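PDB 1WCV: chromosome-partitioning ATPase Soj from Thermus thermophilus, which hydrolyses ATP and, only when ATP is bound, binds double-stranded DNA cooperatively as nucleoprotein filaments, probably to help partition chromosomes. Local coordinates for residues P76-H81 with G219-Q224; G173-M178 with K200-V205; V205-V210 with A232-R237. All blocks are in the same frame, centred on the assembly; numbering follows the deposited sequence.

Contact 1 of 3, residues P76-H81 with G219-Q224; sequences PVDGFH and GKTIAQ
Asp-78 meets the start of helix 222-225 with its carboxylate lying almost flat against the side-chain amide of Gln-224 while one of its oxygens takes the hydroxyl of Thr-221. The carboxylate and amide planes are only 10° apart, and the two side chains run antiparallel, one past the other; Asp-78 CG stands 3.7 Å from Gln-224 CD. Thr-221 approaches obliquely. Its OG1 donates to Asp-78 OD1 at 2.6 Å from above the carboxylate plane, 53° out of it. With OG1 between the backbone N and the carbonyl carbon (chi1 64°), the same hydroxyl accepts from Gln-224 N at 3.2 Å, and Gln-224 OE1 in turn receives Thr-221 N at 3.0 Å on a lone pair. This reciprocal pair is a capping box, in which threonine suits the N-cap because it can accept from the helix and still donate to Asp-78. Beside it, Thr-221 CG2 comes to the edge of the Phe-80 ring, near its plane, 4.3 Å from CE1.

Asp-78 sits in the type I' turn from Val-77 to Phe-80 that joins strands 75-77 and 80-83, followed by Gly-79, whose backbone angles would press a CB against the preceding carbonyl. Arg-33 of helix 18-33 forms a salt bridge with Asp-78 OD2, which also accepts a water at 2.7 Å. An acid at this turn therefore faces both an arginine and a helix N-terminus, surroundings that would be expected to stabilise its negative charge, and the hairpin is tied to the capping box through a shared hydroxyl.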
loop_
_atom_site.group_PDB
_atom_site.type_symbol
_atom_site.label_atom_id
_atom_site.label_comp_id
_atom_site.label_asym_id
_atom_site.label_seq_id
_atom_site.Cartn_x
_atom_site.Cartn_y
_atom_site.Cartn_z
ATOM N N PRO A 76 29.895 -9.182 0.706
ATOM C CA PRO A 76 28.660 -9.789 0.201
ATOM C C PRO A 76 27.764 -10.227 1.356
ATOM O O PRO A 76 28.221 -10.853 2.313
ATOM C CB PRO A 76 29.172 -10.964 -0.625
ATOM C CG PRO A 76 30.374 -11.400 0.163
ATOM C CD PRO A 76 31.048 -10.077 0.499
ATOM N N VAL A 77 26.485 -9.888 1.272
ATOM C CA VAL A 77 25.547 -10.254 2.319
ATOM C C VAL A 77 24.127 -10.356 1.779
ATOM O O VAL A 77 23.674 -9.497 1.017
ATOM C CB VAL A 77 25.577 -9.226 3.472
ATOM C CG1 VAL A 77 25.223 -7.842 2.945
ATOM C CG2 VAL A 77 24.615 -9.648 4.573
ATOM N N ASP A 78 23.440 -11.421 2.186
ATOM C CA ASP A 78 22.062 -11.698 1.790
ATOM C C ASP A 78 21.710 -11.313 0.356
ATOM O O ASP A 78 20.664 -10.707 0.110
ATOM C CB ASP A 78 21.084 -11.008 2.745
ATOM C CG ASP A 78 19.652 -11.486 2.555
ATOM O OD1 ASP A 78 18.712 -10.726 2.871
ATOM O OD2 ASP A 78 19.469 -12.633 2.094
ATOM N N GLY A 79 22.577 -11.655 -0.587
ATOM C CA GLY A 79 22.291 -11.351 -1.976
ATOM C C GLY A 79 22.716 -9.993 -2.503
ATOM O O GLY A 79 22.548 -9.721 -3.688
ATOM N N PHE A 80 23.239 -9.124 -1.642
ATOM C CA PHE A 80 23.701 -7.819 -2.110
ATOM C C PHE A 80 25.079 -7.488 -1.551
ATOM O O PHE A 80 25.691 -8.309 -0.872
ATOM C CB PHE A 80 22.705 -6.702 -1.753
ATOM C CG PHE A 80 22.381 -6.599 -0.287
ATOM C CD1 PHE A 80 21.412 -7.417 0.287
ATOM C CD2 PHE A 80 23.026 -5.661 0.519
ATOM C CE1 PHE A 80 21.087 -7.305 1.636
ATOM C CE2 PHE A 80 22.710 -5.539 1.871
ATOM C CZ PHE A 80 21.739 -6.359 2.434
ATOM N N HIS A 81 25.575 -6.294 -1.852
ATOM C CA HIS A 81 26.886 -5.884 -1.363
ATOM C C HIS A 81 26.794 -4.717 -0.390
ATOM O O HIS A 81 26.045 -3.771 -0.616
ATOM C CB HIS A 81 27.794 -5.499 -2.535
ATOM C CG HIS A 81 28.197 -6.656 -3.398
ATOM N ND1 HIS A 81 28.945 -6.500 -4.546
ATOM C CD2 HIS A 81 27.965 -7.984 -3.278
ATOM C CE1 HIS A 81 29.155 -7.685 -5.095
ATOM N NE2 HIS A 81 28.570 -8.602 -4.345
ATOM N N GLY A 219 21.551 -9.888 13.489
ATOM C CA GLY A 219 22.445 -9.578 12.390
ATOM C C GLY A 219 21.950 -10.174 11.082
ATOM O O GLY A 219 22.740 -10.550 10.217
ATOM N N LYS A 220 20.632 -10.257 10.932
ATOM C CA LYS A 220 20.053 -10.816 9.716
ATOM C C LYS A 220 18.939 -9.941 9.158
ATOM O O LYS A 220 18.266 -9.225 9.900
ATOM C CB LYS A 220 19.491 -12.211 9.990
ATOM C CG LYS A 220 20.517 -13.214 10.487
ATOM C CD LYS A 220 19.890 -14.573 10.766
ATOM C CE LYS A 220 19.427 -15.261 9.487
ATOM N NZ LYS A 220 18.843 -16.610 9.746
ATOM N N THR A 221 18.745 -9.996 7.845
ATOM C CA THR A 221 17.669 -9.217 7.236
ATOM C C THR A 221 16.377 -9.920 7.635
ATOM O O THR A 221 16.402 -11.069 8.063
ATOM C CB THR A 221 17.761 -9.214 5.707
ATOM O OG1 THR A 221 17.568 -10.548 5.217
ATOM C CG2 THR A 221 19.121 -8.682 5.250
ATOM N N ILE A 222 15.244 -9.241 7.508
ATOM C CA ILE A 222 13.991 -9.880 7.879
ATOM C C ILE A 222 13.686 -11.049 6.931
ATOM O O ILE A 222 12.984 -11.994 7.291
ATOM C CB ILE A 222 12.820 -8.865 7.881
ATOM C CG1 ILE A 222 11.601 -9.482 8.565
ATOM C CG2 ILE A 222 12.478 -8.437 6.460
ATOM C CD1 ILE A 222 11.822 -9.804 10.023
ATOM N N ALA A 223 14.220 -10.990 5.718
ATOM C CA ALA A 223 14.001 -12.080 4.770
ATOM C C ALA A 223 14.711 -13.344 5.275
ATOM O O ALA A 223 14.233 -14.464 5.067
ATOM C CB ALA A 223 14.524 -11.693 3.397
ATOM N N GLN A 224 15.851 -13.159 5.935
ATOM C CA GLN A 224 16.616 -14.286 6.473
ATOM C C GLN A 224 16.041 -14.746 7.802
ATOM O O GLN A 224 15.926 -15.943 8.057
ATOM C CB GLN A 224 18.084 -13.903 6.709
ATOM C CG GLN A 224 18.900 -13.615 5.466
ATOM C CD GLN A 224 20.281 -13.079 5.803
ATOM O OE1 GLN A 224 20.417 -12.037 6.450
ATOM N NE2 GLN A 224 21.313 -13.791 5.365
HETATM O O HOH W 1 20.662 -15.074 2.484
#

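Contact 2 of 3, residues G173-M178 with K200-V205; sequences GILVTM and KVFWTV
The ring of Phe-202 stands obliquely beside the backbone of strand 170-177, with Gly-173 CA, Ile-174 O and Leu-175 CB as its neighbours. Its CE2 lies 3.5 Å from Gly-173 CA, a closeness that suits glycine, since a CB there would run into the ring; further along, Leu-175 CB packs 4.0 Å from CD2. Elsewhere in the chain Arg-245 of helix 230-246 makes a cation-pi contact with the same ring, and Val-242 packs on it.

Two backbone bonds fix this approach. Ile-174 N donates to Lys-200 O at 2.8 Å, tilted 28° from the carbonyl plane, and Phe-202 N donates to Ile-174 O at 2.9 Å, nearly along the C=O axis. Together they make a single beta bridge between Ile-174 and Val-201 on strand 170-177, an edge strand of the central sheet of this P-loop NTPase; the strand's other side pairs with strand 136-142. Beyond the bridge the backbones part, and a water fills in: it accepts from Val-176 N at 2.9 Å and donates to the carbonyls of Phe-202 and Thr-204, bonding to three backbone groups of buried residues, of which Phe-202 O also accepts from Arg-194.

Branched aliphatic side chains suit the remaining surface. Val-176 carries CG1 anti to the backbone N (chi1 179°) and CG2 beside it: CG1 lies alongside Val-205 CG1 at 4.0 Å, the two side chains pointing the same way, whereas CG2 reaches obliquely to Val-201 CG1. Leu-175 extends CD1 to 3.4 Å from Thr-204 O, while the hydroxyl of Thr-204 is hydrogen-bonded to Glu-241 of helix 230-246.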
loop_
_atom_site.group_PDB
_atom_site.type_symbol
_atom_site.label_atom_id
_atom_site.label_comp_id
_atom_site.label_asym_id
_atom_site.label_seq_id
_atom_site.Cartn_x
_atom_site.Cartn_y
_atom_site.Cartn_z
ATOM N N GLY A 173 9.950 9.183 -1.838
ATOM C CA GLY A 173 8.763 9.028 -1.018
ATOM C C GLY A 173 8.999 9.041 0.477
ATOM O O GLY A 173 10.121 8.845 0.937
ATOM N N ILE A 174 7.930 9.304 1.222
ATOM C CA ILE A 174 7.961 9.302 2.674
ATOM C C ILE A 174 7.406 7.936 3.072
ATOM O O ILE A 174 6.352 7.526 2.586
ATOM C CB ILE A 174 7.060 10.397 3.239
ATOM C CG1 ILE A 174 7.601 11.771 2.824
ATOM C CG2 ILE A 174 6.988 10.274 4.769
ATOM C CD1 ILE A 174 6.582 12.873 2.941
ATOM N N LEU A 175 8.124 7.234 3.944
ATOM C CA LEU A 175 7.711 5.905 4.391
ATOM C C LEU A 175 7.335 5.861 5.859
ATOM O O LEU A 175 8.138 6.198 6.719
ATOM C CB LEU A 175 8.838 4.893 4.162
ATOM C CG LEU A 175 8.599 3.457 4.665
ATOM C CD1 LEU A 175 7.453 2.800 3.889
ATOM C CD2 LEU A 175 9.890 2.646 4.485
ATOM N N VAL A 176 6.110 5.432 6.145
ATOM C CA VAL A 176 5.671 5.310 7.530
ATOM C C VAL A 176 6.168 3.957 8.046
ATOM O O VAL A 176 5.886 2.913 7.447
ATOM C CB VAL A 176 4.136 5.361 7.641
ATOM C CG1 VAL A 176 3.712 5.214 9.093
ATOM C CG2 VAL A 176 3.619 6.691 7.074
ATOM N N THR A 177 6.943 3.985 9.128
ATOM C CA THR A 177 7.470 2.761 9.722
ATOM C C THR A 177 7.007 2.680 11.168
ATOM O O THR A 177 6.438 3.634 11.711
ATOM C CB THR A 177 9.029 2.738 9.716
ATOM O OG1 THR A 177 9.526 3.754 10.596
ATOM C CG2 THR A 177 9.565 2.991 8.311
ATOM N N MET A 178 7.240 1.524 11.784
ATOM C CA MET A 178 6.870 1.305 13.177
ATOM C C MET A 178 5.417 1.647 13.483
ATOM O O MET A 178 5.079 2.120 14.571
ATOM C CB MET A 178 7.825 2.094 14.074
ATOM C CG MET A 178 9.279 1.741 13.775
ATOM S SD MET A 178 10.478 2.463 14.882
ATOM C CE MET A 178 10.464 1.251 16.203
ATOM N N LYS A 200 3.133 11.875 -1.892
ATOM C CA LYS A 200 4.521 11.689 -1.505
ATOM C C LYS A 200 4.688 10.538 -0.521
ATOM O O LYS A 200 5.766 9.962 -0.409
ATOM C CB LYS A 200 5.072 12.977 -0.893
ATOM C CG LYS A 200 5.112 14.141 -1.870
ATOM C CD LYS A 200 5.691 15.385 -1.234
ATOM C CE LYS A 200 4.785 15.928 -0.149
ATOM N NZ LYS A 200 5.312 17.198 0.414
ATOM N N VAL A 201 3.615 10.179 0.172
ATOM C CA VAL A 201 3.692 9.101 1.156
ATOM C C VAL A 201 3.430 7.763 0.492
ATOM O O VAL A 201 2.417 7.599 -0.197
ATOM C CB VAL A 201 2.649 9.308 2.278
ATOM C CG1 VAL A 201 2.838 8.253 3.380
ATOM C CG2 VAL A 201 2.769 10.730 2.843
ATOM N N PHE A 202 4.353 6.817 0.672
ATOM C CA PHE A 202 4.184 5.484 0.103
ATOM C C PHE A 202 2.915 4.870 0.680
ATOM O O PHE A 202 2.581 5.110 1.836
ATOM C CB PHE A 202 5.351 4.578 0.484
ATOM C CG PHE A 202 6.618 4.849 -0.272
ATOM C CD1 PHE A 202 6.737 4.471 -1.612
ATOM C CD2 PHE A 202 7.716 5.435 0.362
ATOM C CE1 PHE A 202 7.922 4.663 -2.305
ATOM C CE2 PHE A 202 8.916 5.634 -0.327
ATOM C CZ PHE A 202 9.020 5.247 -1.662
ATOM N N TRP A 203 2.223 4.073 -0.130
ATOM C CA TRP A 203 1.024 3.391 0.326
ATOM C C TRP A 203 1.401 2.216 1.221
ATOM O O TRP A 203 0.662 1.861 2.130
ATOM C CB TRP A 203 0.201 2.907 -0.869
ATOM C CG TRP A 203 -0.583 4.019 -1.467
ATOM C CD1 TRP A 203 -0.358 4.633 -2.667
ATOM C CD2 TRP A 203 -1.656 4.736 -0.844
ATOM N NE1 TRP A 203 -1.220 5.691 -2.824
ATOM C CE2 TRP A 203 -2.025 5.779 -1.721
ATOM C CE3 TRP A 203 -2.336 4.600 0.372
ATOM C CZ2 TRP A 203 -3.045 6.686 -1.418
ATOM C CZ3 TRP A 203 -3.350 5.500 0.673
ATOM C CH2 TRP A 203 -3.691 6.531 -0.222
ATOM N N THR A 204 2.556 1.609 0.959
ATOM C CA THR A 204 3.009 0.501 1.788
ATOM C C THR A 204 3.490 1.095 3.109
ATOM O O THR A 204 4.263 2.052 3.128
ATOM C CB THR A 204 4.184 -0.253 1.135
ATOM O OG1 THR A 204 3.796 -0.701 -0.168
ATOM C CG2 THR A 204 4.595 -1.453 1.991
ATOM N N VAL A 205 3.024 0.523 4.207
ATOM C CA VAL A 205 3.391 0.983 5.531
ATOM C C VAL A 205 4.036 -0.191 6.243
ATOM O O VAL A 205 3.543 -1.314 6.128
ATOM C CB VAL A 205 2.122 1.437 6.291
ATOM C CG1 VAL A 205 2.424 1.674 7.774
ATOM C CG2 VAL A 205 1.586 2.707 5.666
HETATM O O HOH W 2 4.282 4.665 4.039
#

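Contact 3 of 3, residues V205-V210 with A232-R237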
loop_
_atom_site.group_PDB
_atom_site.type_symbol
_atom_site.label_atom_id
_atom_site.label_comp_id
_atom_site.label_asym_id
_atom_site.label_seq_id
_atom_site.Cartn_x
_atom_site.Cartn_y
_atom_site.Cartn_z
ATOM N N VAL A 205 3.024 0.523 4.207
ATOM C CA VAL A 205 3.391 0.983 5.531
ATOM C C VAL A 205 4.036 -0.191 6.243
ATOM O O VAL A 205 3.543 -1.314 6.128
ATOM C CB VAL A 205 2.122 1.437 6.291
ATOM C CG1 VAL A 205 2.424 1.674 7.774
ATOM C CG2 VAL A 205 1.586 2.707 5.666
ATOM N N ILE A 206 5.136 0.056 6.961
ATOM C CA ILE A 206 5.821 -1.013 7.689
ATOM C C ILE A 206 5.257 -1.085 9.110
ATOM O O ILE A 206 5.304 -0.114 9.868
ATOM C CB ILE A 206 7.352 -0.773 7.762
ATOM C CG1 ILE A 206 7.892 -0.381 6.378
ATOM C CG2 ILE A 206 8.048 -2.053 8.236
ATOM C CD1 ILE A 206 7.629 -1.419 5.291
ATOM N N PRO A 207 4.724 -2.249 9.496
ATOM C CA PRO A 207 4.148 -2.408 10.832
ATOM C C PRO A 207 5.168 -2.635 11.933
ATOM O O PRO A 207 6.265 -3.137 11.694
ATOM C CB PRO A 207 3.269 -3.634 10.666
ATOM C CG PRO A 207 4.159 -4.511 9.825
ATOM C CD PRO A 207 4.691 -3.529 8.760
ATOM N N ARG A 208 4.789 -2.268 13.149
ATOM C CA ARG A 208 5.657 -2.524 14.284
ATOM C C ARG A 208 5.460 -4.031 14.436
ATOM O O ARG A 208 4.329 -4.511 14.400
ATOM C CB ARG A 208 5.141 -1.794 15.521
ATOM C CG ARG A 208 6.157 -1.679 16.644
ATOM C CD ARG A 208 5.597 -0.891 17.818
ATOM N NE ARG A 208 6.654 -0.473 18.736
ATOM C CZ ARG A 208 7.598 0.411 18.428
ATOM N NH1 ARG A 208 7.614 0.972 17.228
ATOM N NH2 ARG A 208 8.531 0.732 19.315
ATOM N N ASN A 209 6.549 -4.779 14.568
ATOM C CA ASN A 209 6.456 -6.228 14.708
ATOM C C ASN A 209 7.696 -6.745 15.414
ATOM O O ASN A 209 8.812 -6.325 15.110
ATOM C CB ASN A 209 6.314 -6.895 13.332
ATOM C CG ASN A 209 6.286 -8.416 13.413
ATOM O OD1 ASN A 209 7.328 -9.077 13.351
ATOM N ND2 ASN A 209 5.093 -8.976 13.570
ATOM N N VAL A 210 7.479 -7.662 16.352
ATOM C CA VAL A 210 8.550 -8.259 17.148
ATOM C C VAL A 210 9.710 -8.856 16.348
ATOM O O VAL A 210 10.875 -8.629 16.674
ATOM C CB VAL A 210 7.981 -9.362 18.079
ATOM C CG1 VAL A 210 7.263 -10.423 17.252
ATOM C CG2 VAL A 210 9.100 -9.987 18.900
ATOM N N ALA A 232 8.224 -8.694 6.744
ATOM C CA ALA A 232 8.839 -9.237 5.542
ATOM C C ALA A 232 7.910 -8.994 4.352
ATOM O O ALA A 232 8.353 -8.551 3.290
ATOM C CB ALA A 232 9.111 -10.739 5.719
ATOM N N HIS A 233 6.619 -9.276 4.522
ATOM C CA HIS A 233 5.676 -9.071 3.421
ATOM C C HIS A 233 5.604 -7.587 3.049
ATOM O O HIS A 233 5.512 -7.235 1.875
ATOM C CB HIS A 233 4.278 -9.576 3.801
ATOM C CG HIS A 233 4.185 -11.064 3.958
ATOM N ND1 HIS A 233 4.299 -11.935 2.893
ATOM C CD2 HIS A 233 4.008 -11.835 5.058
ATOM C CE1 HIS A 233 4.198 -13.178 3.332
ATOM N NE2 HIS A 233 4.022 -13.144 4.641
ATOM N N ALA A 234 5.651 -6.715 4.051
ATOM C CA ALA A 234 5.599 -5.280 3.785
ATOM C C ALA A 234 6.850 -4.792 3.046
ATOM O O ALA A 234 6.747 -4.025 2.086
ATOM C CB ALA A 234 5.411 -4.509 5.088
ATOM N N TYR A 235 8.035 -5.230 3.469
ATOM C CA TYR A 235 9.242 -4.792 2.769
ATOM C C TYR A 235 9.333 -5.357 1.356
ATOM O O TYR A 235 9.916 -4.734 0.471
ATOM C CB TYR A 235 10.503 -5.119 3.580
ATOM C CG TYR A 235 10.823 -4.015 4.562
ATOM C CD1 TYR A 235 11.119 -2.730 4.112
ATOM C CD2 TYR A 235 10.780 -4.236 5.938
ATOM C CE1 TYR A 235 11.353 -1.690 5.013
ATOM C CE2 TYR A 235 11.015 -3.210 6.845
ATOM C CZ TYR A 235 11.296 -1.942 6.378
ATOM O OH TYR A 235 11.490 -0.919 7.274
ATOM N N ARG A 236 8.751 -6.534 1.134
ATOM C CA ARG A 236 8.753 -7.119 -0.201
ATOM C C ARG A 236 7.912 -6.206 -1.095
ATOM O O ARG A 236 8.300 -5.867 -2.213
ATOM C CB ARG A 236 8.142 -8.530 -0.159
ATOM C CG ARG A 236 7.899 -9.201 -1.523
ATOM C CD ARG A 236 9.179 -9.367 -2.322
ATOM N NE ARG A 236 8.959 -9.908 -3.667
ATOM C CZ ARG A 236 8.696 -11.186 -3.942
ATOM N NH1 ARG A 236 8.613 -12.081 -2.968
ATOM N NH2 ARG A 236 8.530 -11.571 -5.200
ATOM N N ARG A 237 6.763 -5.789 -0.571
ATOM C CA ARG A 237 5.854 -4.928 -1.314
ATOM C C ARG A 237 6.461 -3.535 -1.509
ATOM O O ARG A 237 6.309 -2.926 -2.567
ATOM C CB ARG A 237 4.513 -4.858 -0.575
ATOM C CG ARG A 237 3.390 -4.158 -1.325
ATOM C CD ARG A 237 2.050 -4.418 -0.633
ATOM N NE ARG A 237 1.715 -5.844 -0.634
ATOM C CZ ARG A 237 1.568 -6.594 0.457
ATOM N NH1 ARG A 237 1.721 -6.073 1.670
ATOM N NH2 ARG A 237 1.275 -7.875 0.337
#
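Ile-206 has CG1 beside its backbone N (chi1 -47°), and a second turn of similar sense (chi2 -58°) carries CD1 over the ring of Tyr-235. CD1 stands 3.8 Å from the ring centroid and 12° off the normal, a CH-pi contact over the centre of one face. The two side chains cross at about a right angle. The other branch, CG2, is anti to the backbone N and meets the ring at Tyr-235 CE2, 3.5 Å away, so one branch of the isoleucine lies over the centre of the face and the other by its rim. Ala-234 completes the surface: its CB is 3.8 Å from Ile-206 CD1 and 3.9 Å from Pro-207 CD, and a methyl is small enough to let the 205-210 loop come close to helix 230-246.

Beyond the ring, Tyr-235 OH is hydrogen-bonded to Thr-23 OG1 in helix 18-33, the helix that follows the P-loop, and its ring also packs on Thr-22, an ATP-binding residue. Pro-207 and Asn-209, on the loop side, belong to the nucleotide site as well, and Asn-209 N-caps helix 210-218.

No hydrogen bond joins the two segments. The contact is made by dispersion and CH-pi packing, which relies on close fit, while the tyrosine's polar end is satisfied elsewhere; its ring thus lies between the 205-210 loop and helix 18-33.

How the contacts relate
Contacts 2 and 3 share Val-205 and lie 11 Å apart between centres; a probable hydrogen bond from Ile-206 N to Val-176 O, 3.0 Å long, carries the pairing along strand 170-177 on into the nucleotide loop. Contact 1 lies at the opposite edge of the sheet, its centre 22 Å from that of contact 2, but it touches contact 3 where Ile-222 CG2 packs 3.8 Å from Ala-232 CA. All three border helix 18-33: the side chain of Thr-221 is about 9 Å from that of Thr-22, an ATP-binding residue, and that of Tyr-235 about 4 Å. Contacts 2 and 3 also touch the second subunit, whose Glu-190 forms a salt bridge with Arg-237.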